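Local coordinates for protein lipopolysaccharide core heptose(I) kinase RfaP (Pseudomonas aeruginosa, PDB 6DFL) that phosphorylates the first heptose of the lipopolysaccharide inner core with ATP and magnesium, and also acts as a protein-tyrosine kinase that autophosphorylates, at residues E23-R37 against R40-R54. Residues are numbered along the deposited sequence; the frame is centred on the assembly and turned at random.
Sequences EALQGKVYRELEGRR and RTEVDGRGYFVKIHR
In the five-stranded antiparallel sheet of the kinase-like N-terminal lobe, edge strand 37-41 runs beside strand 48-53, and the segment 23-37 that leads into this edge packs on both. At one end Arg-37 O accepts the amide of Ile-52 (N to O 2.9 Å, 163° at the hydrogen). Their side chains run alongside each other: Ile-52 CD1 meets the edge of the Arg-37 guanidinium, 3.7 Å from NH2. Glu-23 brings its carboxylate against Ile-52 CG2 and CD1 and makes a long, purely ionic pair with Arg-37, so the isoleucine methyls give both charged groups an apolar neighbour. Further along, Leu-25 CD1 rests on Val-50 CG2 at 3.8 Å. The hydroxyl of buried Thr-41, anti to the backbone N (chi1 -171°), donates to Gln-26 O, with OG1 2.8 Å away. Gly-27, with CA only 3.1 Å from Arg-40 O, occupies a place where a CB would clash. Next, Arg-40 N donates to Lys-28 O, while the edge of the Tyr-30 ring, at CE2, meets Arg-40 N. Lys-51 turns away to a salt bridge with Glu-78 of helix 76-87, consistent with the lysine-glutamate pair of protein kinases. Nearer Asp-163, the probable catalytic residue, Arg-36 runs alongside His-53, with Arg-36 CG 3.4 Å from His-53 ND1.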
ATOM      1  N   GLU A  23     -24.791  15.403  15.006  1.00 90.61           N
ATOM      2  CA  GLU A  23     -24.264  16.333  15.991  1.00 93.14           C
ATOM      3  C   GLU A  23     -24.603  15.911  17.416  1.00 96.28           C
ATOM      4  O   GLU A  23     -23.998  16.420  18.365  1.00 98.41           O
ATOM      5  CB  GLU A  23     -24.812  17.733  15.718  1.00 91.21           C
ATOM      6  CG  GLU A  23     -24.484  18.276  14.350  1.00 91.77           C
ATOM      7  CD  GLU A  23     -23.201  19.078  14.340  1.00 90.71           C
ATOM      8  OE1 GLU A  23     -23.004  19.880  13.402  1.00 90.14           O
ATOM      9  OE2 GLU A  23     -22.390  18.915  15.274  1.00 90.86           O
ATOM     10  N   ALA A  24     -25.561  15.005  17.584  1.00 97.11           N
ATOM     11  CA  ALA A  24     -25.948  14.518  18.900  1.00 97.62           C
ATOM     12  C   ALA A  24     -25.254  13.219  19.281  1.00100.66           C
ATOM     13  O   ALA A  24     -25.344  12.808  20.443  1.00102.64           O
ATOM     14  CB  ALA A  24     -27.468  14.327  18.969  1.00 94.10           C
ATOM     15  N   LEU A  25     -24.579  12.561  18.340  1.00 99.17           N
ATOM     16  CA  LEU A  25     -23.813  11.367  18.661  1.00 95.52           C
ATOM     17  C   LEU A  25     -22.649  11.721  19.573  1.00 98.12           C
ATOM     18  O   LEU A  25     -22.092  12.823  19.508  1.00 96.22           O
ATOM     19  CB  LEU A  25     -23.294  10.709  17.391  1.00 95.62           C
ATOM     20  CG  LEU A  25     -24.347  10.005  16.547  1.00 95.98           C
ATOM     21  CD1 LEU A  25     -23.813   9.836  15.141  1.00 96.28           C
ATOM     22  CD2 LEU A  25     -24.701   8.658  17.159  1.00 94.14           C
ATOM     23  N   GLN A  26     -22.271  10.763  20.419  1.00 98.02           N
ATOM     24  CA  GLN A  26     -21.348  11.015  21.516  1.00 98.72           C
ATOM     25  C   GLN A  26     -20.285   9.934  21.606  1.00 97.08           C
ATOM     26  O   GLN A  26     -20.500   8.777  21.223  1.00 93.49           O
ATOM     27  CB  GLN A  26     -22.098  11.110  22.847  1.00 99.32           C
ATOM     28  CG  GLN A  26     -22.871  12.403  22.998  1.00109.15           C
ATOM     29  CD  GLN A  26     -24.199  12.199  23.688  1.00122.91           C
ATOM     30  OE1 GLN A  26     -24.251  11.856  24.871  1.00125.85           O
ATOM     31  NE2 GLN A  26     -25.286  12.402  22.951  1.00117.08           N
ATOM     32  N   GLY A  27     -19.139  10.332  22.130  1.00 94.25           N
ATOM     33  CA  GLY A  27     -18.015   9.442  22.308  1.00 96.42           C
ATOM     34  C   GLY A  27     -16.724  10.238  22.275  1.00100.61           C
ATOM     35  O   GLY A  27     -16.730  11.469  22.280  1.00 99.17           O
ATOM     36  N   LYS A  28     -15.609   9.504  22.247  1.00 98.81           N
ATOM     37  CA  LYS A  28     -14.300  10.144  22.240  1.00103.42           C
ATOM     38  C   LYS A  28     -14.183  11.070  21.037  1.00105.34           C
ATOM     39  O   LYS A  28     -14.126  10.602  19.894  1.00104.52           O
ATOM     40  CB  LYS A  28     -13.182   9.099  22.229  1.00108.86           C
ATOM     41  CG  LYS A  28     -11.780   9.697  22.293  1.00113.54           C
ATOM     42  CD  LYS A  28     -10.774   8.718  22.892  1.00118.99           C
ATOM     43  CE  LYS A  28     -10.675   7.430  22.078  1.00122.36           C
ATOM     44  NZ  LYS A  28      -9.734   6.444  22.693  1.00132.81           N
ATOM     45  N   VAL A  29     -14.163  12.383  21.290  1.00101.55           N
ATOM     46  CA  VAL A  29     -14.150  13.407  20.248  1.00102.43           C
ATOM     47  C   VAL A  29     -12.707  13.752  19.888  1.00106.01           C
ATOM     48  O   VAL A  29     -11.827  13.773  20.756  1.00111.58           O
ATOM     49  CB  VAL A  29     -14.924  14.653  20.719  1.00105.41           C
ATOM     50  CG1 VAL A  29     -14.958  15.721  19.627  1.00105.91           C
ATOM     51  CG2 VAL A  29     -16.331  14.269  21.153  1.00100.65           C
ATOM     52  N   TYR A  30     -12.456  14.024  18.602  1.00107.21           N
ATOM     53  CA  TYR A  30     -11.107  14.327  18.120  1.00107.58           C
ATOM     54  C   TYR A  30     -11.043  15.648  17.358  1.00108.18           C
ATOM     55  O   TYR A  30     -11.658  16.642  17.768  1.00109.35           O
ATOM     56  CB  TYR A  30     -10.569  13.226  17.192  1.00101.27           C
ATOM     57  CG  TYR A  30     -10.710  11.797  17.658  1.00101.18           C
ATOM     58  CD1 TYR A  30      -9.687  11.163  18.350  1.00104.30           C
ATOM     59  CD2 TYR A  30     -11.846  11.060  17.354  1.00102.67           C
ATOM     60  CE1 TYR A  30      -9.802   9.834  18.754  1.00105.70           C
ATOM     61  CE2 TYR A  30     -11.972   9.736  17.752  1.00104.42           C
ATOM     62  CZ  TYR A  30     -10.947   9.125  18.452  1.00106.23           C
ATOM     63  OH  TYR A  30     -11.073   7.803  18.843  1.00103.67           O
ATOM     64  N   ARG A  31     -10.348  15.617  16.209  1.00108.34           N
ATOM     65  CA  ARG A  31      -9.832  16.808  15.528  1.00109.92           C
ATOM     66  C   ARG A  31     -10.916  17.842  15.243  1.00110.78           C
ATOM     67  O   ARG A  31     -11.988  17.517  14.729  1.00110.07           O
ATOM     68  CB  ARG A  31      -9.170  16.401  14.208  1.00108.11           C
ATOM     69  CG  ARG A  31      -8.522  15.022  14.212  1.00 99.64           C
ATOM     70  CD  ARG A  31      -9.006  14.166  13.047  1.00 98.94           C
ATOM     71  NE  ARG A  31      -7.983  13.211  12.620  1.00 95.67           N
ATOM     72  CZ  ARG A  31      -8.210  12.135  11.861  1.00103.17           C
ATOM     73  NH1 ARG A  31      -7.198  11.335  11.528  1.00 92.95           N
ATOM     74  NH2 ARG A  31      -9.442  11.842  11.435  1.00104.26           N
ATOM     75  N   GLU A  32     -10.612  19.108  15.550  1.00115.07           N
ATOM     76  CA  GLU A  32     -11.563  20.201  15.351  1.00118.71           C
ATOM     77  C   GLU A  32     -11.037  21.236  14.357  1.00119.63           C
ATOM     78  O   GLU A  32     -11.034  22.437  14.655  1.00121.86           O
ATOM     79  CB  GLU A  32     -11.892  20.878  16.691  1.00116.80           C
ATOM     80  CG  GLU A  32     -12.837  20.095  17.621  1.00115.81           C
ATOM     81  CD  GLU A  32     -14.261  20.605  17.556  1.00119.57           C
ATOM     82  OE1 GLU A  32     -14.487  21.635  16.886  1.00118.21           O
ATOM     83  OE2 GLU A  32     -15.153  19.978  18.168  1.00115.97           O
ATOM     84  N   LEU A  33     -10.621  20.780  13.167  1.00113.91           N
ATOM     85  CA  LEU A  33      -9.979  21.618  12.144  1.00115.78           C
ATOM     86  C   LEU A  33     -11.002  22.515  11.445  1.00121.77           C
ATOM     87  O   LEU A  33     -11.483  22.226  10.342  1.00118.36           O
ATOM     88  CB  LEU A  33      -9.258  20.750  11.119  1.00118.89           C
ATOM     89  CG  LEU A  33      -7.948  20.051  11.483  1.00112.29           C
ATOM     90  CD1 LEU A  33      -8.110  18.551  11.327  1.00103.93           C
ATOM     91  CD2 LEU A  33      -6.805  20.569  10.606  1.00105.32           C
ATOM     92  N   GLU A  34     -11.321  23.637  12.107  1.00127.35           N
ATOM     93  CA  GLU A  34     -12.176  24.696  11.567  1.00129.79           C
ATOM     94  C   GLU A  34     -13.527  24.157  11.093  1.00125.94           C
ATOM     95  O   GLU A  34     -13.696  23.841   9.909  1.00120.10           O
ATOM     96  CB  GLU A  34     -11.457  25.426  10.421  1.00135.26           C
ATOM     97  CG  GLU A  34     -11.380  26.952  10.575  1.00136.23           C
ATOM     98  CD  GLU A  34     -10.538  27.629   9.491  1.00138.62           C
ATOM     99  OE1 GLU A  34     -10.852  27.473   8.292  1.00137.53           O
ATOM    100  OE2 GLU A  34      -9.556  28.319   9.841  1.00142.50           O
ATOM    101  N   GLY A  35     -14.492  24.048  12.010  1.00124.96           N
ATOM    102  CA  GLY A  35     -15.803  23.541  11.655  1.00118.04           C
ATOM    103  C   GLY A  35     -15.856  22.031  11.563  1.00111.55           C
ATOM    104  O   GLY A  35     -16.890  21.428  11.867  1.00105.90           O
ATOM    105  N   ARG A  36     -14.744  21.412  11.158  1.00111.24           N
ATOM    106  CA  ARG A  36     -14.663  19.962  11.064  1.00105.73           C
ATOM    107  C   ARG A  36     -14.764  19.325  12.454  1.00105.66           C
ATOM    108  O   ARG A  36     -14.762  20.009  13.485  1.00108.88           O
ATOM    109  CB  ARG A  36     -13.369  19.542  10.360  1.00108.79           C
ATOM    110  CG  ARG A  36     -13.585  18.536   9.220  1.00101.41           C
ATOM    111  CD  ARG A  36     -12.473  18.590   8.170  1.00105.57           C
ATOM    112  NE  ARG A  36     -11.397  17.642   8.456  1.00110.80           N
ATOM    113  CZ  ARG A  36     -10.201  17.665   7.873  1.00113.11           C
ATOM    114  NH1 ARG A  36      -9.286  16.759   8.200  1.00103.93           N
ATOM    115  NH2 ARG A  36      -9.916  18.601   6.975  1.00107.34           N
ATOM    116  N   ARG A  37     -14.875  17.993  12.470  1.00103.91           N
ATOM    117  CA  ARG A  37     -15.041  17.233  13.704  1.00102.60           C
ATOM    118  C   ARG A  37     -14.967  15.746  13.396  1.00 99.44           C
ATOM    119  O   ARG A  37     -15.514  15.293  12.384  1.00 95.88           O
ATOM    120  CB  ARG A  37     -16.376  17.560  14.386  1.00 97.59           C
ATOM    121  CG  ARG A  37     -16.467  17.130  15.843  1.00101.62           C
ATOM    122  CD  ARG A  37     -17.665  17.790  16.515  1.00101.56           C
ATOM    123  NE  ARG A  37     -18.865  16.969  16.434  1.00 95.27           N
ATOM    124  CZ  ARG A  37     -19.653  16.668  17.462  1.00100.30           C
ATOM    125  NH1 ARG A  37     -19.390  17.141  18.684  1.00104.10           N
ATOM    126  NH2 ARG A  37     -20.722  15.904  17.260  1.00 96.38           N
ATOM    127  N   ARG A  40     -15.439   9.039  17.747  1.00 91.72           N
ATOM    128  CA  ARG A  40     -15.824   7.634  17.787  1.00 88.23           C
ATOM    129  C   ARG A  40     -17.095   7.469  18.607  1.00 90.81           C
ATOM    130  O   ARG A  40     -17.260   8.105  19.654  1.00 95.74           O
ATOM    131  CB  ARG A  40     -14.713   6.774  18.389  1.00 86.95           C
ATOM    132  CG  ARG A  40     -15.066   5.307  18.489  1.00 86.12           C
ATOM    133  CD  ARG A  40     -13.866   4.518  18.975  1.00 87.74           C
ATOM    134  NE  ARG A  40     -14.040   3.079  18.828  1.00 86.31           N
ATOM    135  CZ  ARG A  40     -14.745   2.320  19.661  1.00 90.74           C
ATOM    136  NH1 ARG A  40     -15.352   2.864  20.702  1.00 94.89           N
ATOM    137  NH2 ARG A  40     -14.845   1.013  19.448  1.00 90.08           N
ATOM    138  N   THR A  41     -17.997   6.621  18.126  1.00 87.26           N
ATOM    139  CA  THR A  41     -19.248   6.378  18.823  1.00 91.86           C
ATOM    140  C   THR A  41     -19.597   4.906  18.682  1.00 94.52           C
ATOM    141  O   THR A  41     -19.086   4.211  17.805  1.00 88.90           O
ATOM    142  CB  THR A  41     -20.383   7.276  18.292  1.00 92.73           C
ATOM    143  OG1 THR A  41     -21.541   7.160  19.131  1.00 93.02           O
ATOM    144  CG2 THR A  41     -20.748   6.894  16.867  1.00 92.42           C
ATOM    145  N   GLU A  42     -20.452   4.421  19.576  1.00 93.95           N
ATOM    146  CA  GLU A  42     -20.859   3.025  19.561  1.00 98.60           C
ATOM    147  C   GLU A  42     -22.372   2.932  19.477  1.00 98.31           C
ATOM    148  O   GLU A  42     -23.089   3.708  20.109  1.00 97.43           O
ATOM    149  CB  GLU A  42     -20.361   2.278  20.796  1.00100.01           C
ATOM    150  CG  GLU A  42     -18.846   2.233  20.917  1.00100.65           C
ATOM    151  CD  GLU A  42     -18.380   1.284  22.004  1.00105.73           C
ATOM    152  OE1 GLU A  42     -19.244   0.790  22.762  1.00109.46           O
ATOM    153  OE2 GLU A  42     -17.156   1.025  22.095  1.00104.06           O
ATOM    154  N   VAL A  43     -22.849   1.989  18.672  1.00100.97           N
ATOM    155  CA  VAL A  43     -24.261   1.642  18.597  1.00102.11           C
ATOM    156  C   VAL A  43     -24.327   0.133  18.760  1.00106.19           C
ATOM    157  O   VAL A  43     -23.837  -0.606  17.897  1.00106.92           O
ATOM    158  CB  VAL A  43     -24.914   2.081  17.279  1.00101.19           C
ATOM    159  CG1 VAL A  43     -26.396   1.759  17.296  1.00104.01           C
ATOM    160  CG2 VAL A  43     -24.691   3.564  17.035  1.00 95.60           C
ATOM    161  N   ASP A  44     -24.910  -0.326  19.865  1.00109.22           N
ATOM    162  CA  ASP A  44     -24.887  -1.746  20.212  1.00111.76           C
ATOM    163  C   ASP A  44     -23.454  -2.270  20.208  1.00109.82           C
ATOM    164  O   ASP A  44     -23.161  -3.357  19.712  1.00112.80           O
ATOM    165  CB  ASP A  44     -25.783  -2.554  19.273  1.00113.86           C
ATOM    166  CG  ASP A  44     -27.255  -2.247  19.475  1.00117.05           C
ATOM    167  OD1 ASP A  44     -27.773  -2.555  20.570  1.00118.56           O
ATOM    168  OD2 ASP A  44     -27.888  -1.684  18.551  1.00113.96           O
ATOM    169  N   GLY A  45     -22.546  -1.462  20.749  1.00111.51           N
ATOM    170  CA  GLY A  45     -21.157  -1.834  20.928  1.00110.07           C
ATOM    171  C   GLY A  45     -20.330  -1.959  19.668  1.00111.28           C
ATOM    172  O   GLY A  45     -19.187  -2.419  19.749  1.00112.41           O
ATOM    173  N   ARG A  46     -20.855  -1.561  18.503  1.00111.03           N
ATOM    174  CA  ARG A  46     -20.109  -1.764  17.260  1.00109.62           C
ATOM    175  C   ARG A  46     -18.919  -0.812  17.163  1.00104.52           C
ATOM    176  O   ARG A  46     -17.767  -1.250  17.057  1.00106.93           O
ATOM    177  CB  ARG A  46     -21.023  -1.601  16.037  1.00111.07           C
ATOM    178  CG  ARG A  46     -22.152  -2.631  15.907  1.00115.35           C
ATOM    179  CD  ARG A  46     -21.636  -4.048  15.681  1.00119.23           C
ATOM    180  NE  ARG A  46     -22.353  -5.008  16.522  1.00123.11           N
ATOM    181  CZ  ARG A  46     -22.049  -6.299  16.615  1.00123.98           C
ATOM    182  NH1 ARG A  46     -21.039  -6.797  15.914  1.00126.25           N
ATOM    183  NH2 ARG A  46     -22.755  -7.093  17.409  1.00124.70           N
ATOM    184  N   GLY A  47     -19.171   0.492  17.196  1.00 97.98           N
ATOM    185  CA  GLY A  47     -18.078   1.415  16.962  1.00 95.92           C
ATOM    186  C   GLY A  47     -18.050   1.969  15.550  1.00 93.21           C
ATOM    187  O   GLY A  47     -17.945   1.230  14.569  1.00 93.27           O
ATOM    188  N   TYR A  48     -18.163   3.285  15.446  1.00 90.32           N
ATOM    189  CA  TYR A  48     -18.225   3.990  14.180  1.00 86.44           C
ATOM    190  C   TYR A  48     -17.514   5.320  14.354  1.00 88.15           C
ATOM    191  O   TYR A  48     -17.516   5.901  15.441  1.00 88.81           O
ATOM    192  CB  TYR A  48     -19.663   4.263  13.731  1.00 88.83           C
ATOM    193  CG  TYR A  48     -20.581   3.065  13.682  1.00 91.81           C
ATOM    194  CD1 TYR A  48     -21.081   2.496  14.847  1.00 94.10           C
ATOM    195  CD2 TYR A  48     -20.994   2.536  12.466  1.00 90.42           C
ATOM    196  CE1 TYR A  48     -21.932   1.410  14.805  1.00 98.31           C
ATOM    197  CE2 TYR A  48     -21.844   1.445  12.415  1.00 94.27           C
ATOM    198  CZ  TYR A  48     -22.312   0.883  13.589  1.00 96.78           C
ATOM    199  OH  TYR A  48     -23.165  -0.205  13.552  1.00 99.46           O
ATOM    200  N   PHE A  49     -16.919   5.810  13.276  1.00 85.23           N
ATOM    201  CA  PHE A  49     -16.279   7.114  13.288  1.00 79.14           C
ATOM    202  C   PHE A  49     -17.197   8.113  12.609  1.00 80.02           C
ATOM    203  O   PHE A  49     -17.789   7.812  11.569  1.00 81.25           O
ATOM    204  CB  PHE A  49     -14.911   7.062  12.615  1.00 81.90           C
ATOM    205  CG  PHE A  49     -13.912   6.215  13.361  1.00 87.21           C
ATOM    206  CD1 PHE A  49     -13.307   6.700  14.522  1.00 83.68           C
ATOM    207  CD2 PHE A  49     -13.580   4.935  12.911  1.00 86.59           C
ATOM    208  CE1 PHE A  49     -12.392   5.935  15.222  1.00 79.09           C
ATOM    209  CE2 PHE A  49     -12.657   4.156  13.607  1.00 86.73           C
ATOM    210  CZ  PHE A  49     -12.062   4.667  14.770  1.00 90.41           C
ATOM    211  N   VAL A  50     -17.368   9.271  13.239  1.00 83.59           N
ATOM    212  CA  VAL A  50     -18.281  10.309  12.782  1.00 80.64           C
ATOM    213  C   VAL A  50     -17.439  11.490  12.342  1.00 82.49           C
ATOM    214  O   VAL A  50     -16.660  12.027  13.140  1.00 85.53           O
ATOM    215  CB  VAL A  50     -19.264  10.727  13.885  1.00 80.51           C
ATOM    216  CG1 VAL A  50     -20.081  11.924  13.429  1.00 77.24           C
ATOM    217  CG2 VAL A  50     -20.160   9.563  14.269  1.00 82.97           C
ATOM    218  N   LYS A  51     -17.581  11.888  11.082  1.00 75.84           N
ATOM    219  CA  LYS A  51     -16.854  13.029  10.545  1.00 80.20           C
ATOM    220  C   LYS A  51     -17.880  14.058  10.095  1.00 79.78           C
ATOM    221  O   LYS A  51     -18.708  13.769   9.227  1.00 79.81           O
ATOM    222  CB  LYS A  51     -15.926  12.597   9.405  1.00 81.52           C
ATOM    223  CG  LYS A  51     -14.704  11.792   9.873  1.00 83.70           C
ATOM    224  CD  LYS A  51     -14.271  10.718   8.884  1.00 76.15           C
ATOM    225  CE  LYS A  51     -14.787   9.331   9.312  1.00 83.51           C
ATOM    226  NZ  LYS A  51     -14.269   8.156   8.496  1.00 81.02           N
ATOM    227  N   ILE A  52     -17.845  15.240  10.704  1.00 77.35           N
ATOM    228  CA  ILE A  52     -18.795  16.312  10.431  1.00 79.58           C
ATOM    229  C   ILE A  52     -18.029  17.525   9.932  1.00 84.21           C
ATOM    230  O   ILE A  52     -17.044  17.938  10.550  1.00 87.15           O
ATOM    231  CB  ILE A  52     -19.604  16.692  11.682  1.00 84.19           C
ATOM    232  CG1 ILE A  52     -20.423  15.511  12.182  1.00 82.33           C
ATOM    233  CG2 ILE A  52     -20.490  17.895  11.398  1.00 86.60           C
ATOM    234  CD1 ILE A  52     -20.906  15.719  13.616  1.00 87.99           C
ATOM    235  N   HIS A  53     -18.490  18.106   8.831  1.00 81.33           N
ATOM    236  CA  HIS A  53     -17.925  19.332   8.287  1.00 84.09           C
ATOM    237  C   HIS A  53     -19.059  20.342   8.317  1.00 90.26           C
ATOM    238  O   HIS A  53     -20.182  20.016   7.928  1.00 90.36           O
ATOM    239  CB  HIS A  53     -17.382  19.119   6.865  1.00 87.99           C
ATOM    240  CG  HIS A  53     -16.625  17.824   6.678  1.00 88.02           C
ATOM    241  ND1 HIS A  53     -15.281  17.780   6.365  1.00 89.77           N
ATOM    242  CD2 HIS A  53     -17.028  16.530   6.762  1.00 79.39           C
ATOM    243  CE1 HIS A  53     -14.889  16.520   6.280  1.00 83.04           C
ATOM    244  NE2 HIS A  53     -15.928  15.744   6.525  1.00 80.21           N
ATOM    245  N   ARG A  54     -18.796  21.537   8.828  1.00 91.74           N
ATOM    246  CA  ARG A  54     -19.866  22.531   8.903  1.00 89.83           C
ATOM    247  C   ARG A  54     -19.400  23.915   8.462  1.00 93.71           C
ATOM    248  O   ARG A  54     -18.816  24.067   7.386  1.00 86.78           O
ATOM    249  CB  ARG A  54     -20.441  22.592  10.315  1.00 98.15           C
ATOM    250  CG  ARG A  54     -21.709  23.434  10.404  1.00106.56           C
ATOM    251  CD  ARG A  54     -22.133  23.717  11.868  1.00115.52           C
ATOM    252  NE  ARG A  54     -21.078  24.346  12.671  1.00120.11           N
ATOM    253  CZ  ARG A  54     -20.930  25.660  12.845  1.00119.56           C
ATOM    254  NH1 ARG A  54     -21.766  26.516  12.266  1.00117.08           N
ATOM    255  NH2 ARG A  54     -19.939  26.120  13.602  1.00119.51           N
TER